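Local coordinates for protein carboxylic ester hydrolase (Aspergillus niger, PDB 7K4O) that hydrolyses ester bonds of tannins as a secreted fungal serine esterase of the tannase family, and probably releases gallic acid from them, at residues V40-V45 / T54-N59; W79-T84 / G114-M119; T220-S225 / F331-T336; L347-L352 / D369-V374. One frame throughout, in Å; residues are numbered along the deposited sequence. Where two conformers were deposited one is given.

Contact 1 (V40-V45 / T54-N59). With NAG (2-acetamido-2-deoxy-beta-D-glucopyranose), chain C; NAG (2-acetamido-2-deoxy-beta-D-glucopyranose), chain F.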
# COMPACT_ATOMS: atom_id res chain seq x y z
N VAL A 40 -16.33 24.64 -1.41
CA VAL A 40 -14.91 24.86 -1.83
C VAL A 40 -14.89 25.10 -3.32
O VAL A 40 -15.38 24.25 -4.09
CB VAL A 40 -14.00 23.69 -1.47
CG1 VAL A 40 -12.57 23.93 -1.93
CG2 VAL A 40 -14.10 23.44 0.03
N THR A 41 -14.38 26.25 -3.72
CA THR A 41 -14.39 26.68 -5.13
C THR A 41 -12.98 26.82 -5.67
O THR A 41 -12.10 27.37 -4.96
CB THR A 41 -15.14 28.02 -5.22
OG1 THR A 41 -16.43 27.85 -4.67
CG2 THR A 41 -15.16 28.52 -6.65
N ASN A 42 -12.75 26.33 -6.87
CA ASN A 42 -11.49 26.49 -7.63
C ASN A 42 -10.29 26.01 -6.83
O ASN A 42 -9.27 26.73 -6.76
CB ASN A 42 -11.27 27.92 -8.11
CG ASN A 42 -12.30 28.34 -9.13
OD1 ASN A 42 -13.15 27.55 -9.52
ND2 ASN A 42 -12.22 29.58 -9.59
N SER A 43 -10.37 24.80 -6.28
CA SER A 43 -9.24 24.20 -5.57
C SER A 43 -8.31 23.52 -6.56
O SER A 43 -8.70 22.56 -7.23
CB SER A 43 -9.75 23.29 -4.49
OG SER A 43 -8.71 22.62 -3.85
N SER A 44 -7.06 23.95 -6.59
CA SER A 44 -6.02 23.33 -7.44
C SER A 44 -5.44 22.12 -6.71
O SER A 44 -5.04 22.29 -5.55
CB SER A 44 -4.93 24.35 -7.75
OG SER A 44 -5.36 25.11 -8.86
N VAL A 45 -5.45 20.97 -7.35
CA VAL A 45 -5.02 19.70 -6.68
C VAL A 45 -4.05 19.00 -7.59
O VAL A 45 -4.14 19.12 -8.82
CB VAL A 45 -6.25 18.82 -6.32
CG1 VAL A 45 -7.15 19.53 -5.32
CG2 VAL A 45 -7.06 18.46 -7.54
N THR A 54 -8.46 21.36 -11.30
CA THR A 54 -9.10 22.37 -10.45
C THR A 54 -10.52 21.91 -10.16
O THR A 54 -11.26 21.59 -11.12
CB THR A 54 -9.08 23.76 -11.10
OG1 THR A 54 -7.72 24.08 -11.38
CG2 THR A 54 -9.62 24.82 -10.19
N ILE A 55 -10.89 21.82 -8.88
CA ILE A 55 -12.20 21.19 -8.50
C ILE A 55 -13.04 22.12 -7.66
O ILE A 55 -12.52 23.00 -6.95
CB ILE A 55 -11.99 19.82 -7.81
CG1 ILE A 55 -11.16 19.96 -6.55
CG2 ILE A 55 -11.36 18.87 -8.78
CD1 ILE A 55 -11.02 18.66 -5.77
N ASN A 56 -14.36 21.90 -7.72
CA ASN A 56 -15.35 22.54 -6.85
C ASN A 56 -16.09 21.42 -6.12
O ASN A 56 -16.40 20.40 -6.80
CB ASN A 56 -16.40 23.32 -7.66
CG ASN A 56 -15.73 24.30 -8.61
OD1 ASN A 56 -14.95 25.14 -8.19
ND2 ASN A 56 -16.02 24.20 -9.88
N TYR A 57 -16.42 21.61 -4.86
CA TYR A 57 -17.17 20.58 -4.10
C TYR A 57 -17.78 21.14 -2.85
O TYR A 57 -17.46 22.25 -2.40
CB TYR A 57 -16.23 19.39 -3.81
CG TYR A 57 -14.99 19.72 -3.02
CD1 TYR A 57 -13.84 20.13 -3.67
CD2 TYR A 57 -14.99 19.65 -1.63
CE1 TYR A 57 -12.69 20.46 -2.96
CE2 TYR A 57 -13.84 19.97 -0.92
CZ TYR A 57 -12.71 20.39 -1.58
OH TYR A 57 -11.61 20.71 -0.83
N CYS A 58 -18.64 20.34 -2.27
CA CYS A 58 -19.23 20.52 -0.96
C CYS A 58 -18.47 19.66 0.02
O CYS A 58 -18.56 18.41 -0.10
CB CYS A 58 -20.69 20.15 -0.95
SG CYS A 58 -21.48 20.53 0.62
N ASN A 59 -17.79 20.28 0.97
CA ASN A 59 -17.11 19.53 2.05
C ASN A 59 -18.11 19.27 3.15
O ASN A 59 -18.52 20.22 3.88
CB ASN A 59 -15.90 20.33 2.52
CG ASN A 59 -15.28 19.83 3.81
OD1 ASN A 59 -15.39 18.65 4.12
ND2 ASN A 59 -14.72 20.76 4.62
C1 NAG C . -14.06 20.37 5.86
C2 NAG C . -12.75 21.13 5.97
C3 NAG C . -12.14 20.80 7.33
C4 NAG C . -13.09 21.09 8.40
C5 NAG C . -14.43 20.38 8.17
C6 NAG C . -15.50 20.68 9.17
C7 NAG C . -11.70 21.57 3.80
C8 NAG C . -10.70 21.12 2.87
N2 NAG C . -11.83 20.79 4.93
O3 NAG C . -10.93 21.53 7.46
O4 NAG C . -12.56 20.52 9.60
O5 NAG C . -14.92 20.74 6.88
O6 NAG C . -15.72 22.07 9.41
O7 NAG C . -12.42 22.54 3.61
C1 NAG F . -13.17 30.12 -10.55
C2 NAG F . -13.36 31.64 -10.28
C3 NAG F . -14.24 32.25 -11.35
C4 NAG F . -13.65 31.94 -12.69
C5 NAG F . -13.42 30.41 -12.84
C6 NAG F . -12.81 30.03 -14.20
C7 NAG F . -13.24 32.16 -7.90
C8 NAG F . -13.98 32.15 -6.64
N2 NAG F . -13.98 31.87 -8.98
O3 NAG F . -14.29 33.64 -11.07
O4 NAG F . -14.70 32.31 -13.61
O5 NAG F . -12.53 29.99 -11.82
O6 NAG F . -11.50 30.63 -14.30
O7 NAG F . -12.02 32.35 -7.95
O HOH W 1 -9.25 20.33 -2.48
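One face of the Y57 ring carries V40, whose CB stands 3.7 Å from the ring centroid in a CH-pi contact; W79 stacks on the other face. Y57 CG takes the crowded position between backbone N and carbonyl carbon (chi1 59°), which lays the ring alongside V40, and the branched valine straddles its outer end, CG1 and CG2 meeting CE1 and CE2. Beyond the ring, a water joins Y57 OH to S43 OG, 2.7 Å from the serine oxygen. Between the antiparallel strands, V40 and Y57 exchange two backbone bonds, and so do S43 and I55. A G1 bulge separates the pairs: N42 and S43 both face I55, and N42 has left-handed backbone angles that asparagine tolerates well. Its displaced N-H is taken by N56 OD1, 2.8 Å from N42 N and nearly along the C=O axis, an acceptor that the short asparagine side chain delivers to the bulge. N42 ND2 and N59 ND2 are each bonded to a NAG, so N-glycans leave from both strands. This is the hairpin of strands 28-47 and 50-66, at one margin of the central sheet; helix 108-111 packs on I55 and Y57, while strand 74-81 lies along C58 and N59.

Contact 2 (W79-T84 / G114-M119)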
# COMPACT_ATOMS: atom_id res chain seq x y z
N TRP A 79 -16.68 14.59 0.32
CA TRP A 79 -16.71 15.71 -0.65
C TRP A 79 -17.70 15.35 -1.75
O TRP A 79 -17.48 14.35 -2.44
CB TRP A 79 -15.34 15.98 -1.19
CG TRP A 79 -14.33 16.48 -0.20
CD1 TRP A 79 -14.47 16.66 1.15
CD2 TRP A 79 -12.99 16.86 -0.52
NE1 TRP A 79 -13.29 17.12 1.68
CE2 TRP A 79 -12.35 17.21 0.69
CE3 TRP A 79 -12.25 16.89 -1.70
CZ2 TRP A 79 -11.02 17.64 0.72
CZ3 TRP A 79 -10.93 17.29 -1.67
CH2 TRP A 79 -10.32 17.65 -0.47
N LEU A 80 -18.68 16.22 -1.95
CA LEU A 80 -19.75 16.04 -2.96
C LEU A 80 -19.52 16.95 -4.15
O LEU A 80 -19.44 18.17 -4.01
CB LEU A 80 -21.08 16.38 -2.31
CG LEU A 80 -21.53 15.57 -1.12
CD1 LEU A 80 -22.82 16.12 -0.55
CD2 LEU A 80 -21.72 14.10 -1.47
N PRO A 81 -19.36 16.39 -5.35
CA PRO A 81 -19.34 17.23 -6.56
C PRO A 81 -20.61 18.07 -6.72
O PRO A 81 -21.68 17.77 -6.22
CB PRO A 81 -19.27 16.23 -7.72
CG PRO A 81 -18.74 14.93 -7.07
CD PRO A 81 -19.20 14.94 -5.64
N ALA A 82 -20.46 19.15 -7.45
CA ALA A 82 -21.62 19.93 -7.91
C ALA A 82 -22.55 18.95 -8.65
O ALA A 82 -22.07 18.07 -9.38
CB ALA A 82 -21.15 21.02 -8.83
N PRO A 83 -23.86 19.14 -8.54
CA PRO A 83 -24.80 18.26 -9.24
C PRO A 83 -24.55 18.10 -10.73
O PRO A 83 -24.63 16.97 -11.22
CB PRO A 83 -26.14 18.92 -8.94
CG PRO A 83 -25.96 19.57 -7.61
CD PRO A 83 -24.54 20.10 -7.65
N THR A 84 -24.06 19.15 -11.41
CA THR A 84 -23.83 19.04 -12.87
C THR A 84 -22.56 18.25 -13.14
O THR A 84 -22.41 17.80 -14.25
CB THR A 84 -23.87 20.41 -13.56
OG1 THR A 84 -22.90 21.28 -12.96
CG2 THR A 84 -25.26 21.00 -13.51
N GLY A 114 -16.13 13.05 -10.83
CA GLY A 114 -17.56 13.14 -10.52
C GLY A 114 -18.03 12.15 -9.49
O GLY A 114 -19.23 11.78 -9.50
N ALA A 115 -17.13 11.74 -8.58
CA ALA A 115 -17.47 10.82 -7.48
C ALA A 115 -17.61 11.58 -6.18
O ALA A 115 -16.70 12.36 -5.81
CB ALA A 115 -16.45 9.73 -7.35
N ALA A 116 -18.70 11.31 -5.47
CA ALA A 116 -18.78 11.57 -4.02
C ALA A 116 -17.63 10.79 -3.40
O ALA A 116 -17.49 9.60 -3.70
CB ALA A 116 -20.15 11.22 -3.48
N SER A 117 -16.80 11.45 -2.60
CA SER A 117 -15.52 10.87 -2.14
C SER A 117 -15.45 10.96 -0.62
O SER A 117 -15.75 12.00 -0.04
CB SER A 117 -14.37 11.64 -2.76
OG SER A 117 -14.43 11.58 -4.20
N GLY A 118 -15.16 9.84 0.04
CA GLY A 118 -15.24 9.78 1.51
C GLY A 118 -14.00 9.26 2.20
O GLY A 118 -13.21 8.48 1.65
N MET A 119 -13.88 9.70 3.45
CA MET A 119 -12.88 9.14 4.39
C MET A 119 -13.47 9.10 5.79
O MET A 119 -14.47 9.78 6.10
CB MET A 119 -11.61 9.98 4.36
CG MET A 119 -11.78 11.35 4.97
SD MET A 119 -10.17 12.25 4.67
CE MET A 119 -10.53 13.72 5.59
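Strands 74-81 and 115-120 are antiparallel neighbours here, in the mixed sheet of this alpha/beta-hydrolase-clan protein, and their short segments run at 177° to each other. The second segment opens at G114, the C-prime residue of the Schellman motif that ends helix 108-111; its positive phi (67°) is easily adopted by a residue without a side chain. A115 follows with its methyl turned from the partner strand, toward R89, and offers its carbonyl instead: A115 O lies 3.5 Å from P81 CG. Proline suits the end of the pairing, since it has no N-H to donate and its CG and CD edge rests against the A115-A116 peptide. A116 is small enough to sit between two strands; its CB meets L80 CD2 at 3.8 Å, the leucine end reaching back although its CB points away, and W90 of strand 89-93 also touches the methyl. S117 forms the hydrogen-bonded pair with W79. S117 N donates to W79 O at 3.0 Å and W79 N to S117 O at 2.8 Å, both in the carbonyl planes. The indole leads off from this pair toward strand 50-66, stacking on Y57, with NE1 bonded to E77. The S117 side chain turns back along its own strand: with OG beside the backbone N (chi1 -59°), it donates to A115 O at 2.9 Å, from well above the carbonyl plane. G118 and M119 carry the strand onward beside strand 89-93, where G118 O accepts from T93 OG1.

Contact 3 (T220-S225 / F331-T336). With GDE (3,4,5-trihydroxybenzoic acid), chain J.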
# COMPACT_ATOMS: atom_id res chain seq x y z
N THR A 220 6.85 -7.46 11.14
CA THR A 220 8.02 -8.03 11.84
C THR A 220 9.26 -7.97 10.94
O THR A 220 10.37 -7.74 11.50
CB THR A 220 7.74 -9.45 12.28
OG1 THR A 220 6.53 -9.49 13.05
CG2 THR A 220 8.88 -10.02 13.10
N GLN A 221 9.14 -8.13 9.64
CA GLN A 221 10.32 -8.12 8.73
C GLN A 221 11.00 -6.77 8.74
O GLN A 221 12.21 -6.73 8.36
CB GLN A 221 10.00 -8.65 7.34
CG GLN A 221 9.07 -7.78 6.52
CD GLN A 221 9.76 -6.61 5.84
OE1 GLN A 221 10.87 -6.77 5.31
NE2 GLN A 221 9.13 -5.42 5.92
N HIS A 222 10.36 -5.71 9.21
CA HIS A 222 11.00 -4.39 9.35
C HIS A 222 12.18 -4.46 10.35
O HIS A 222 13.00 -3.54 10.30
CB HIS A 222 10.01 -3.33 9.78
CG HIS A 222 9.25 -2.70 8.65
ND1 HIS A 222 9.91 -1.93 7.69
CD2 HIS A 222 7.92 -2.68 8.35
CE1 HIS A 222 8.99 -1.41 6.87
NE2 HIS A 222 7.75 -1.88 7.24
N LEU A 223 12.22 -5.48 11.19
CA LEU A 223 13.32 -5.66 12.20
C LEU A 223 14.39 -6.54 11.59
O LEU A 223 15.43 -6.67 12.23
CB LEU A 223 12.77 -6.27 13.49
CG LEU A 223 11.83 -5.41 14.31
CD1 LEU A 223 11.35 -6.14 15.58
CD2 LEU A 223 12.44 -4.09 14.69
N TYR A 224 14.17 -7.17 10.43
CA TYR A 224 15.12 -8.17 9.89
C TYR A 224 16.52 -7.54 9.66
O TYR A 224 17.55 -8.08 10.16
CB TYR A 224 14.62 -8.82 8.62
CG TYR A 224 15.56 -9.82 8.03
CD1 TYR A 224 16.15 -10.81 8.82
CD2 TYR A 224 15.93 -9.74 6.71
CE1 TYR A 224 17.06 -11.69 8.27
CE2 TYR A 224 16.83 -10.64 6.15
CZ TYR A 224 17.44 -11.59 6.95
OH TYR A 224 18.32 -12.49 6.38
N SER A 225 16.62 -6.45 8.93
CA SER A 225 17.91 -5.76 8.68
C SER A 225 18.64 -5.46 10.02
O SER A 225 19.85 -5.71 10.10
CB SER A 225 17.71 -4.51 7.91
OG SER A 225 17.31 -4.82 6.59
N PHE A 331 18.17 0.62 1.31
CA PHE A 331 18.34 -0.12 2.58
C PHE A 331 17.83 0.72 3.75
O PHE A 331 18.60 1.02 4.70
CB PHE A 331 19.81 -0.53 2.74
CG PHE A 331 20.24 -1.67 1.88
CD1 PHE A 331 20.70 -1.46 0.59
CD2 PHE A 331 20.21 -2.96 2.36
CE1 PHE A 331 21.07 -2.53 -0.21
CE2 PHE A 331 20.59 -4.02 1.56
CZ PHE A 331 21.02 -3.81 0.28
N ASP A 332 16.53 1.05 3.77
CA ASP A 332 15.96 1.91 4.83
C ASP A 332 15.92 1.17 6.17
O ASP A 332 16.27 1.78 7.17
CB ASP A 332 14.56 2.42 4.48
CG ASP A 332 14.55 3.61 3.53
OD1 ASP A 332 15.22 3.52 2.49
OD2 ASP A 332 13.85 4.61 3.83
N ASP A 333 15.47 -0.09 6.17
CA ASP A 333 15.37 -0.89 7.40
C ASP A 333 16.77 -0.97 8.04
O ASP A 333 16.86 -0.97 9.28
CB ASP A 333 14.85 -2.29 7.14
CG ASP A 333 13.31 -2.35 7.00
OD1 ASP A 333 12.64 -1.29 7.18
OD2 ASP A 333 12.85 -3.48 6.76
N ALA A 334 17.79 -1.02 7.19
CA ALA A 334 19.19 -1.23 7.66
C ALA A 334 19.80 0.05 8.23
O ALA A 334 20.96 -0.03 8.75
CB ALA A 334 20.05 -1.78 6.54
N GLU A 335 19.14 1.19 8.11
CA GLU A 335 19.70 2.50 8.51
C GLU A 335 20.33 2.38 9.90
O GLU A 335 19.72 1.85 10.84
CB GLU A 335 18.64 3.61 8.54
CG GLU A 335 19.26 5.00 8.67
CD GLU A 335 19.80 5.60 7.37
OE1 GLU A 335 19.72 4.93 6.28
OE2 GLU A 335 20.28 6.73 7.42
N THR A 336 21.60 2.80 10.00
CA THR A 336 22.34 2.85 11.28
C THR A 336 22.39 4.28 11.78
O THR A 336 21.99 5.19 11.07
CB THR A 336 23.75 2.25 11.07
OG1 THR A 336 24.37 2.93 9.97
CG2 THR A 336 23.65 0.78 10.79
OAA GDE J . 1.24 2.99 5.08
OAB GDE J . 3.30 3.56 4.53
OAC GDE J . 1.99 -1.03 8.20
OAD GDE J . 5.98 -0.66 5.61
OAE GDE J . 4.54 -1.94 7.46
CAF GDE J . 2.23 0.86 6.64
CAG GDE J . 4.27 1.05 5.31
CAH GDE J . 2.49 2.77 5.07
CAI GDE J . 2.73 -0.31 7.24
CAJ GDE J . 4.79 -0.11 5.94
CAK GDE J . 3.04 1.53 5.73
CAL GDE J . 4.02 -0.77 6.86
O HOH W 2 14.66 -5.46 6.89
O HOH W 3 15.65 -3.41 10.45
O HOH W 4 17.35 -2.57 4.70
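Two partners grip D333 OD2, Y325 OH by a hydrogen bond and a water 2.7 Å away, while OD1 accepts a hydrogen bond from H222 ND1. The result is a His-carboxylate pair at the pocket of 3,4,5-trihydroxybenzoic acid. H222 ND1 lies 2.9 Å from D333 OD1, on the oxygen's syn lone pair and within 2° of the imidazole plane, although ring and carboxylate are turned 64° apart. Histidine suits this place because its two nitrogens face opposite ways: with ND1 donating to the aspartate, NE2 meets the ligand, 2.7 Å from GDE OAD. The carboxylate, with that of D350 also beside the ring, may raise the ring's basicity. Q221 folds back at chi1 67° to lay NE2 over the centre of one imidazole face, hydrogen-bonded to Y325 OH and Q218 O. The OD2 water is also within bonding distance of Q221 O and accepts from S225 N, and a second water bridges H222 O and D333 O, so the bend between helices 215-221 and 224-232 is tied to the type I turn D332-E335. Small side chains let the backbones approach at the far end, S225 CB resting 3.6 Å from A334 N.

Contact 4 (L347-L352 / D369-V374). With GDE (3,4,5-trihydroxybenzoic acid), chain J.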
# COMPACT_ATOMS: atom_id res chain seq x y z
N LEU A 347 23.38 0.40 16.01
CA LEU A 347 21.99 -0.05 15.80
C LEU A 347 21.04 1.15 15.87
O LEU A 347 21.11 1.97 16.79
CB LEU A 347 21.69 -1.10 16.87
CG LEU A 347 20.26 -1.63 16.93
CD1 LEU A 347 19.94 -2.36 15.64
CD2 LEU A 347 20.10 -2.57 18.11
N ASP A 348 20.10 1.20 14.92
CA ASP A 348 18.99 2.17 14.93
C ASP A 348 17.68 1.39 14.70
O ASP A 348 17.45 1.01 13.53
CB ASP A 348 19.21 3.23 13.85
CG ASP A 348 18.22 4.38 13.93
OD1 ASP A 348 17.33 4.35 14.80
OD2 ASP A 348 18.36 5.31 13.11
N ILE A 349 16.95 1.09 15.77
CA ILE A 349 15.80 0.14 15.71
C ILE A 349 14.74 0.71 14.77
O ILE A 349 14.30 1.85 15.00
CB ILE A 349 15.24 -0.17 17.11
CG1 ILE A 349 16.31 -0.87 17.94
CG2 ILE A 349 13.99 -1.03 16.98
CD1 ILE A 349 15.99 -0.96 19.40
N ASP A 350 14.35 -0.07 13.77
CA ASP A 350 13.32 0.37 12.81
C ASP A 350 12.01 0.70 13.53
O ASP A 350 11.48 -0.15 14.26
CB ASP A 350 13.11 -0.70 11.77
CG ASP A 350 12.17 -0.20 10.70
OD1 ASP A 350 12.65 0.43 9.77
OD2 ASP A 350 10.96 -0.37 10.88
N GLN A 351 11.47 1.88 13.26
CA GLN A 351 10.29 2.44 13.95
C GLN A 351 9.05 1.54 13.65
O GLN A 351 8.30 1.29 14.59
CB GLN A 351 10.06 3.89 13.52
CG GLN A 351 9.09 4.65 14.42
CD GLN A 351 7.61 4.37 14.21
OE1 GLN A 351 7.16 4.06 13.11
NE2 GLN A 351 6.83 4.44 15.28
N LEU A 352 8.80 1.18 12.41
CA LEU A 352 7.55 0.44 12.09
C LEU A 352 7.63 -0.96 12.70
O LEU A 352 6.64 -1.45 13.24
CB LEU A 352 7.34 0.36 10.58
CG LEU A 352 6.65 1.58 9.97
CD1 LEU A 352 6.70 1.49 8.47
CD2 LEU A 352 5.19 1.70 10.42
N ASP A 369 12.68 -0.37 22.86
CA ASP A 369 13.89 0.31 23.42
C ASP A 369 15.15 -0.51 23.17
O ASP A 369 16.26 0.04 23.22
CB ASP A 369 13.79 0.57 24.93
CG ASP A 369 12.78 1.63 25.32
OD1 ASP A 369 12.37 2.43 24.44
OD2 ASP A 369 12.39 1.66 26.51
N SER A 370 15.01 -1.81 22.93
CA SER A 370 16.14 -2.74 22.79
C SER A 370 15.78 -3.88 21.85
O SER A 370 14.59 -4.27 21.78
CB SER A 370 16.53 -3.23 24.18
OG SER A 370 17.35 -4.36 24.10
N LEU A 371 16.79 -4.45 21.21
CA LEU A 371 16.66 -5.77 20.55
C LEU A 371 17.52 -6.81 21.27
O LEU A 371 17.87 -7.83 20.64
CB LEU A 371 17.07 -5.63 19.08
CG LEU A 371 16.11 -4.83 18.21
CD1 LEU A 371 16.61 -4.80 16.77
CD2 LEU A 371 14.68 -5.38 18.27
N ASP A 372 17.84 -6.60 22.56
CA ASP A 372 18.69 -7.57 23.29
C ASP A 372 18.02 -8.93 23.25
O ASP A 372 16.84 -9.02 23.57
CB ASP A 372 18.89 -7.18 24.75
CG ASP A 372 19.80 -5.98 24.94
OD1 ASP A 372 20.50 -5.59 23.96
OD2 ASP A 372 19.80 -5.44 26.05
N GLY A 373 18.74 -9.96 22.85
CA GLY A 373 18.20 -11.33 22.85
C GLY A 373 17.35 -11.65 21.62
O GLY A 373 16.92 -12.82 21.50
N VAL A 374 17.14 -10.69 20.72
CA VAL A 374 16.30 -10.93 19.50
C VAL A 374 17.17 -11.53 18.39
O VAL A 374 18.14 -10.92 18.00
CB VAL A 374 15.59 -9.64 19.08
CG1 VAL A 374 14.76 -9.87 17.81
CG2 VAL A 374 14.72 -9.10 20.20
OAA GDE J . 1.24 2.99 5.08
OAB GDE J . 3.30 3.56 4.53
OAC GDE J . 1.99 -1.03 8.20
OAD GDE J . 5.98 -0.66 5.61
OAE GDE J . 4.54 -1.94 7.46
CAF GDE J . 2.23 0.86 6.64
CAG GDE J . 4.27 1.05 5.31
CAH GDE J . 2.49 2.77 5.07
CAI GDE J . 2.73 -0.31 7.24
CAJ GDE J . 4.79 -0.11 5.94
CAK GDE J . 3.04 1.53 5.73
CAL GDE J . 4.02 -0.77 6.86
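Apolar packing carries this contact. I349 and L371 reach toward each other tip to tip, I349 CG1 standing 4.0 Å from L371 CG. Both have the first branch beside the backbone N (chi1 -64° in I349, -69° in L371) and run extended at chi2, so each projects a straight arm from one loop to the other, the nearest CA atoms, I349 CA and S370 CA, being 7.7 Å apart. The end of the isoleucine goes further and lies along the backbone, with CD1 3.8 Å from S370 N. L347 adds a lighter touch, its CD1 4.3 Å from L371 CD1. N226 of helix 224-232 lies against all three of these apolar side chains. The hydrogen bonds belong to the separate loops. S370 OG accepts from D372 N at 2.8 Å, an ST turn that brackets the packed leucine, and V374 N bonds L371 O to close a type II turn, where glycine at 373 readily takes its positive phi. In the other segment D350 is the N-cap of helix 351-361, its OD2 accepting from G353 N, as a short carboxylate does well at the positive end of a helix. Ligand packing comes last: L352, in the first turn of that helix, sets CD1 3.6 Å from GDE CAJ. With apolar side chains doing the touching, the chemistry implies a link of non-directional dispersion packing at the surface, while the hydrogen bonds described stay on their own side of it.

How the contacts relate
Contacts 1 and 2 are alternate joints of one sheet, linked by the pairing of strands 50-66 and 74-81 between them, where C58 O lies 2.9 Å from L80 N in a probable hydrogen bond; the centres of the two contacts lie about 10 Å apart. Contacts 3 and 4 form a second pair, also about 10 Å between centres, on the far side of the chain from contact 2. Both touch the bound 3,4,5-trihydroxybenzoic acid, which S421, H465 and other pocket residues also hold. They meet where D333 OD1 lies 3.1 Å from D350 OD1, a close approach of like charges, and where L352 CD1 packs 3.7 Å from H222 NE2. Some 40 to 45 Å separates the centres of the two pairs.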